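Local coordinates for acetyltransferase, GNAT family (Listeria monocytogenes str. 4b, PDB 2OH1), which probably transfers an acyl group, most likely acetyl from acetyl-CoA, to an acceptor that is not established, at residues R113-S116 / G117-L120; E149-N152 / Q153-V156; I58-R61 / I62-E66. All coordinates share one frame; numbering follows the deposited sequence.

From the N terminus the chain meets contact 3 first, then contact 1, then contact 2. Each is a local contact within one continuous stretch, so the three stand in series and neither nest nor cross. Contact 3 ends helix 58-63 and delivers the chain to strand 67-71. Contact 1 rounds the loop from the central strand 103-111 to helix 120-134. Contact 2 is the body of helix 149-157, which follows strand 139-145, the parallel neighbour of 103-111. Contacts 1 and 2 approach to about 7 Å between nearest atoms, whereas contacts 2 and 3 lie on opposite sides of the chain's centre, with their own centres about 28 Å apart.

Contact 1 (R113-S116 / G117-L120); sequences RAFS and GISL. With EDO (1,2-ethanediol), chain G.
Phe115 and Ser116 form the near side of a turn whose far side is Gly117, Ile118 and Leu120. At its start, the carbonyl of Arg113 receives Ser116 OG at 3.0 Å, and Ser116 N makes a weak bond to the same oxygen; together they close the short 3-10 turn. Phe115 follows. Its backbone O faces the inside of the loop, 3.4 Å from Ile118 CG1, while its ring meets the end of that isoleucine at an edge, Phe115 CD1 to Ile118 CD1 at 4.3 Å. Phe115 CB also comes within 4.4 Å of Leu120 CD2, and Phe14 packs edge-to-face against the ring, joining the loop to strand 12-18. Between the two limbs sits a water that donates to Phe115 O (2.8 Å) and accepts from Ile118 N and Leu120 N, so one molecule satisfies three backbone groups. Ser116 holds OG between its backbone N and carbonyl carbon (chi1 63°), which turns the hydroxyl back to Arg113. Gly117 then bends the chain with a positive phi of 77°. Beyond it, Ser119 OG shares a 2.7 Å hydrogen bond with O1 of an ethanediol, and an unidentified ligand is hydrogen-bonded to the backbone N of Arg113, Gly117 and Ser119. A glycine-bearing loop between strand 103-111 and helix 120-134 whose amides hold a ligand is consistent with the pyrophosphate-binding loop of GNAT enzymes.

Contact 2 (E149-N152 / Q153-V156); sequences ETLN and QMYV
Leu151 lies across Tyr155, one turn further along the helix, and alongside Met154, a selenomethionine. With its CG anti to the backbone N (chi1 -163°), the leucine runs in the same direction as Met154, and the selenomethionine chain folds back at its last torsion (chi3 84°) to set CE 3.6 Å from Leu151 CD1. The tyrosine ring is met at CE2 by Leu151 CG, also at 3.6 Å, with both leucine methyls near Tyr155 OH. Nearer the backbone, Tyr155 CD2 comes within 3.3 Å of Leu151 O, the ring lying obliquely to that oxygen. Leu151 and Tyr155 both turn inward to Cys144 of strand 139-145. This is helix 149-157 of the GNAT fold, the one that follows strand 139-145, parallel neighbour of 103-111; in the family these two strands generally splay apart and the pantetheine arm of coenzyme A passes between them. Four successive i to i+4 backbone bonds carry these side chains, from Gln153 N to Glu149 O at 2.9 Å through Val156 N to Asn152 O. Asn152 also faces the sheet, and its amide is gripped at both ends: OD1 bonds to Tyr172 OH, while ND2 reaches the carbonyls of Ile145 and Asn148. Around the solvent side, Gln153 is extended beyond CG and passes back over the first turn, its OE1 3.7 Å from Glu149 CG and 4.0 Å from Thr150 CG2. The Glu149 carboxylate and the Gln153 amide are turned 41° from each other, and Glu149 OE2 stays 4.0 Å from Gln153 NE2.

Contact 3 (I58-R61 / I62-E66); sequences IEQR and IELGE
A Schellman motif ends helix 58-63 here, and a salt bridge between Arg61 and Glu66 spans it just before strand 67-71. Gly65 leaves the helix with a positive phi of 70°. Its N bonds back to Ile62 O at 3.1 Å, and Glu66 N returns to Arg61 O at 3.0 Å, the 5→2 and 6→1 bonds that define the motif. Upstream, Ile62, Glu63 and Leu64 each donate their N-H to the carbonyl four residues earlier. On the face toward helix 24-40, Ile58 CG1 and Ile62 CD1 are 4.2 Å apart; Ile58 packs on Ile27 and Met31 of that helix, and Ile62 on Ala19 and Pro21. The Leu64 branch lies back along the last turn, with CG 3.2 Å from Gln60 O and CD1 3.7 Å from Arg61 NH2, approaching the guanidinium obliquely. Arg61 bends at chi2 and chi3, which folds its guanidinium round toward the end of the turn. Its NH1 has a separate salt-bridge partner in Asp54, while Glu66 OE2 accepts from Lys85 N, so both charged groups are fixed from two directions inside a buried site. Arg84 brings a second guanidinium close to Arg61 NE, and the Glu66 carboxylate probably offsets that concentration of positive charge. The grip itself is side-on, in the guanidinium plane but with the carboxylate plane turned 35° from it: Arg61 NE at 2.7 Å and Arg61 NH2 at 3.0 Å both donate to the single oxygen Glu66 OE1.

Contact 1 (R113-S116 / G117-L120)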
loop_
_atom_site.group_PDB
_atom_site.type_symbol
_atom_site.label_atom_id
_atom_site.label_comp_id
_atom_site.label_asym_id
_atom_site.label_seq_id
_atom_site.Cartn_x
_atom_site.Cartn_y
_atom_site.Cartn_z
ATOM N N ARG A 113 -6.613 10.090 9.550
ATOM C CA ARG A 113 -7.093 9.789 10.912
ATOM C C ARG A 113 -8.568 10.015 11.028
ATOM O O ARG A 113 -9.256 9.368 11.832
ATOM C CB ARG A 113 -6.364 10.624 11.963
ATOM C CG ARG A 113 -4.866 10.485 11.973
ATOM C CD ARG A 113 -4.371 9.001 11.961
ATOM N NE ARG A 113 -4.673 8.302 13.209
ATOM C CZ ARG A 113 -4.615 6.978 13.399
ATOM N NH1 ARG A 113 -4.281 6.179 12.412
ATOM N NH2 ARG A 113 -4.883 6.451 14.598
ATOM N N ALA A 114 -9.109 10.918 10.219
ATOM C CA ALA A 114 -10.555 11.055 10.202
ATOM C C ALA A 114 -11.233 9.761 9.825
ATOM O O ALA A 114 -12.364 9.538 10.219
ATOM C CB ALA A 114 -11.030 12.136 9.235
ATOM N N PHE A 115 -10.536 8.954 9.013
ATOM C CA PHE A 115 -11.122 7.678 8.536
ATOM C C PHE A 115 -10.396 6.452 9.009
ATOM O O PHE A 115 -10.504 5.417 8.381
ATOM C CB PHE A 115 -11.180 7.717 7.010
ATOM C CG PHE A 115 -12.156 8.724 6.523
ATOM C CD1 PHE A 115 -13.496 8.477 6.645
ATOM C CD2 PHE A 115 -11.740 9.960 6.044
ATOM C CE1 PHE A 115 -14.441 9.435 6.261
ATOM C CE2 PHE A 115 -12.686 10.912 5.657
ATOM C CZ PHE A 115 -14.010 10.634 5.751
ATOM N N SER A 116 -9.648 6.592 10.100
ATOM C CA SER A 116 -8.905 5.460 10.649
ATOM C C SER A 116 -9.868 4.566 11.448
ATOM O O SER A 116 -10.878 5.020 11.932
ATOM C CB SER A 116 -7.725 5.954 11.465
ATOM O OG SER A 116 -8.189 6.693 12.546
ATOM N N GLY A 117 -9.546 3.281 11.606
ATOM C CA GLY A 117 -10.406 2.346 12.370
ATOM C C GLY A 117 -11.688 1.796 11.730
ATOM O O GLY A 117 -12.575 1.224 12.394
ATOM N N ILE A 118 -11.829 1.973 10.438
ATOM C CA ILE A 118 -12.946 1.405 9.726
ATOM C C ILE A 118 -12.415 0.306 8.760
ATOM O O ILE A 118 -13.145 -0.120 7.876
ATOM C CB ILE A 118 -13.834 2.471 8.982
ATOM C CG1 ILE A 118 -13.070 3.286 7.947
ATOM C CG2 ILE A 118 -14.509 3.413 10.028
ATOM C CD1 ILE A 118 -13.960 4.229 7.103
ATOM N N SER A 119 -11.141 -0.061 8.936
ATOM C CA SER A 119 -10.457 -1.031 8.038
ATOM C C SER A 119 -10.519 -0.573 6.584
ATOM O O SER A 119 -10.732 -1.345 5.621
ATOM C CB SER A 119 -10.978 -2.464 8.239
ATOM O OG SER A 119 -10.650 -2.935 9.549
ATOM N N LEU A 120 -10.389 0.745 6.366
ATOM C CA LEU A 120 -10.304 1.232 5.011
ATOM C C LEU A 120 -9.137 0.573 4.233
ATOM O O LEU A 120 -9.277 0.330 3.040
ATOM C CB LEU A 120 -10.212 2.780 5.035
ATOM C CG LEU A 120 -10.208 3.470 3.669
ATOM C CD1 LEU A 120 -11.509 3.252 2.965
ATOM C CD2 LEU A 120 -9.881 5.002 3.836
HETATM C C1 EDO G . -10.566 -6.508 9.602
HETATM O O1 EDO G . -11.519 -5.438 9.739
HETATM C C2 EDO G . -10.793 -7.222 8.271
HETATM O O2 EDO G . -10.749 -8.655 8.308
HETATM O O HOH W 1 -9.749 2.768 8.429
#

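Contact 2 (E149-N152 / Q153-V156)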
loop_
_atom_site.group_PDB
_atom_site.type_symbol
_atom_site.label_atom_id
_atom_site.label_comp_id
_atom_site.label_asym_id
_atom_site.label_seq_id
_atom_site.Cartn_x
_atom_site.Cartn_y
_atom_site.Cartn_z
ATOM N N GLU A 149 3.658 -6.435 15.597
ATOM C CA GLU A 149 2.709 -7.509 15.783
ATOM C C GLU A 149 1.358 -7.169 15.148
ATOM O O GLU A 149 0.778 -7.972 14.462
ATOM C CB GLU A 149 2.524 -7.875 17.264
ATOM C CG GLU A 149 1.434 -8.913 17.420
ATOM C CD GLU A 149 1.643 -9.901 18.556
ATOM O OE1 GLU A 149 2.189 -9.507 19.615
ATOM O OE2 GLU A 149 1.220 -11.069 18.378
ATOM N N THR A 150 0.867 -5.954 15.387
ATOM C CA THR A 150 -0.493 -5.630 14.958
ATOM C C THR A 150 -0.584 -5.542 13.435
ATOM O O THR A 150 -1.566 -5.972 12.843
ATOM C CB THR A 150 -1.038 -4.367 15.686
ATOM O OG1 THR A 150 -0.243 -3.248 15.352
ATOM C CG2 THR A 150 -0.984 -4.588 17.201
ATOM N N LEU A 151 0.463 -5.054 12.791
ATOM C CA LEU A 151 0.437 -4.953 11.348
ATOM C C LEU A 151 0.553 -6.324 10.715
ATOM O O LEU A 151 -0.134 -6.591 9.771
ATOM C CB LEU A 151 1.547 -4.034 10.848
ATOM C CG LEU A 151 1.448 -3.498 9.422
ATOM C CD1 LEU A 151 0.085 -2.876 9.146
ATOM C CD2 LEU A 151 2.619 -2.497 9.145
ATOM N N ASN A 152 1.447 -7.167 11.243
ATOM C CA ASN A 152 1.553 -8.560 10.769
ATOM C C ASN A 152 0.210 -9.273 10.941
ATOM O O ASN A 152 -0.253 -9.936 10.004
ATOM C CB ASN A 152 2.672 -9.322 11.475
ATOM C CG ASN A 152 4.059 -9.015 10.885
ATOM O OD1 ASN A 152 4.419 -9.465 9.794
ATOM N ND2 ASN A 152 4.843 -8.232 11.614
ATOM N N GLN A 153 -0.438 -9.092 12.101
ATOM C CA GLN A 153 -1.772 -9.704 12.324
ATOM C C GLN A 153 -2.766 -9.242 11.257
ATOM O O GLN A 153 -3.576 -10.022 10.762
ATOM C CB GLN A 153 -2.355 -9.391 13.696
ATOM C CG GLN A 153 -1.734 -10.117 14.799
ATOM C CD GLN A 153 -2.151 -9.602 16.193
ATOM O OE1 GLN A 153 -2.063 -8.405 16.492
ATOM N NE2 GLN A 153 -2.522 -10.520 17.059
HETATM N N MSE A 154 -2.669 -7.955 10.910
HETATM C CA MSE A 154 -3.597 -7.356 9.964
HETATM C C MSE A 154 -3.455 -8.007 8.599
HETATM O O MSE A 154 -4.403 -8.417 7.968
HETATM C CB MSE A 154 -3.363 -5.852 9.900
HETATM C CG MSE A 154 -4.375 -5.188 9.026
HETATM SE SE MSE A 154 -4.006 -3.320 8.616
HETATM C CE MSE A 154 -2.827 -3.695 7.170
ATOM N N TYR A 155 -2.226 -8.123 8.121
ATOM C CA TYR A 155 -2.047 -8.739 6.822
ATOM C C TYR A 155 -2.574 -10.181 6.768
ATOM O O TYR A 155 -3.155 -10.614 5.791
ATOM C CB TYR A 155 -0.576 -8.673 6.386
ATOM C CG TYR A 155 -0.089 -7.252 6.169
ATOM C CD1 TYR A 155 -0.820 -6.372 5.382
ATOM C CD2 TYR A 155 1.101 -6.814 6.693
ATOM C CE1 TYR A 155 -0.351 -5.077 5.124
ATOM C CE2 TYR A 155 1.557 -5.539 6.471
ATOM C CZ TYR A 155 0.840 -4.680 5.671
ATOM O OH TYR A 155 1.367 -3.406 5.436
ATOM N N VAL A 156 -2.331 -10.935 7.827
ATOM C CA VAL A 156 -2.868 -12.300 7.872
ATOM C C VAL A 156 -4.407 -12.279 7.854
ATOM O O VAL A 156 -5.053 -13.031 7.135
ATOM C CB VAL A 156 -2.296 -13.051 9.092
ATOM C CG1 VAL A 156 -3.014 -14.448 9.299
ATOM C CG2 VAL A 156 -0.763 -13.107 8.976
#

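Contact 3 (I58-R61 / I62-E66)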
loop_
_atom_site.group_PDB
_atom_site.type_symbol
_atom_site.label_atom_id
_atom_site.label_comp_id
_atom_site.label_asym_id
_atom_site.label_seq_id
_atom_site.Cartn_x
_atom_site.Cartn_y
_atom_site.Cartn_z
ATOM N N ILE A 58 7.511 10.963 -6.990
ATOM C CA ILE A 58 6.060 10.965 -7.062
ATOM C C ILE A 58 5.515 11.161 -8.477
ATOM O O ILE A 58 4.487 10.552 -8.845
ATOM C CB ILE A 58 5.476 11.993 -6.077
ATOM C CG1 ILE A 58 3.965 11.802 -5.928
ATOM C CG2 ILE A 58 5.946 13.379 -6.440
ATOM C CD1 ILE A 58 3.512 10.380 -5.490
ATOM N N GLU A 59 6.205 11.935 -9.312
ATOM C CA GLU A 59 5.687 12.175 -10.683
ATOM C C GLU A 59 5.688 10.873 -11.468
ATOM O O GLU A 59 4.749 10.607 -12.240
ATOM C CB GLU A 59 6.444 13.292 -11.377
ATOM C CG GLU A 59 6.217 14.630 -10.669
ATOM C CD GLU A 59 6.828 15.838 -11.351
ATOM O OE1 GLU A 59 6.684 15.960 -12.592
ATOM O OE2 GLU A 59 7.403 16.703 -10.621
ATOM N N GLN A 60 6.713 10.057 -11.292
ATOM C CA GLN A 60 6.765 8.809 -12.030
ATOM C C GLN A 60 5.801 7.786 -11.423
ATOM O O GLN A 60 5.196 6.984 -12.147
ATOM C CB GLN A 60 8.197 8.265 -12.076
ATOM C CG GLN A 60 8.356 7.044 -12.936
ATOM C CD GLN A 60 8.313 7.369 -14.437
ATOM O OE1 GLN A 60 8.257 8.533 -14.846
ATOM N NE2 GLN A 60 8.333 6.322 -15.259
ATOM N N ARG A 61 5.608 7.827 -10.119
ATOM C CA ARG A 61 4.509 7.002 -9.526
ATOM C C ARG A 61 3.142 7.339 -10.166
ATOM O O ARG A 61 2.392 6.453 -10.579
ATOM C CB ARG A 61 4.380 7.170 -8.033
ATOM C CG ARG A 61 5.589 6.781 -7.257
ATOM C CD ARG A 61 5.718 5.259 -7.030
ATOM N NE ARG A 61 6.280 4.609 -8.157
ATOM C CZ ARG A 61 7.541 4.693 -8.564
ATOM N NH1 ARG A 61 8.444 5.407 -7.874
ATOM N NH2 ARG A 61 7.921 4.037 -9.651
ATOM N N ILE A 62 2.851 8.621 -10.308
ATOM C CA ILE A 62 1.617 9.073 -10.968
ATOM C C ILE A 62 1.563 8.655 -12.438
ATOM O O ILE A 62 0.566 8.056 -12.906
ATOM C CB ILE A 62 1.429 10.605 -10.752
ATOM C CG1 ILE A 62 1.133 10.942 -9.327
ATOM C CG2 ILE A 62 0.322 11.151 -11.674
ATOM C CD1 ILE A 62 1.242 12.418 -9.039
ATOM N N GLU A 63 2.644 8.856 -13.176
ATOM C CA GLU A 63 2.690 8.488 -14.556
ATOM C C GLU A 63 2.437 7.016 -14.807
ATOM O O GLU A 63 1.788 6.638 -15.790
ATOM C CB GLU A 63 4.031 8.820 -15.116
ATOM C CG GLU A 63 4.126 8.562 -16.583
ATOM C CD GLU A 63 4.829 9.672 -17.250
ATOM O OE1 GLU A 63 4.199 10.748 -17.390
ATOM O OE2 GLU A 63 6.014 9.470 -17.589
ATOM N N LEU A 64 2.970 6.190 -13.931
ATOM C CA LEU A 64 2.863 4.764 -14.100
ATOM C C LEU A 64 1.591 4.158 -13.513
ATOM O O LEU A 64 1.358 2.928 -13.615
ATOM C CB LEU A 64 4.045 4.106 -13.404
ATOM C CG LEU A 64 5.427 4.387 -14.010
ATOM C CD1 LEU A 64 6.541 3.862 -13.095
ATOM C CD2 LEU A 64 5.513 3.808 -15.434
ATOM N N GLY A 65 0.720 5.005 -12.977
ATOM C CA GLY A 65 -0.544 4.513 -12.439
ATOM C C GLY A 65 -0.377 3.706 -11.152
ATOM O O GLY A 65 -1.156 2.761 -10.893
ATOM N N GLU A 66 0.586 4.124 -10.348
ATOM C CA GLU A 66 0.943 3.417 -9.136
ATOM C C GLU A 66 0.426 4.086 -7.868
ATOM O O GLU A 66 0.829 3.664 -6.767
ATOM C CB GLU A 66 2.478 3.240 -9.098
ATOM C CG GLU A 66 2.916 2.179 -10.093
ATOM C CD GLU A 66 4.422 1.928 -10.222
ATOM O OE1 GLU A 66 5.226 2.810 -9.863
ATOM O OE2 GLU A 66 4.829 0.829 -10.658
#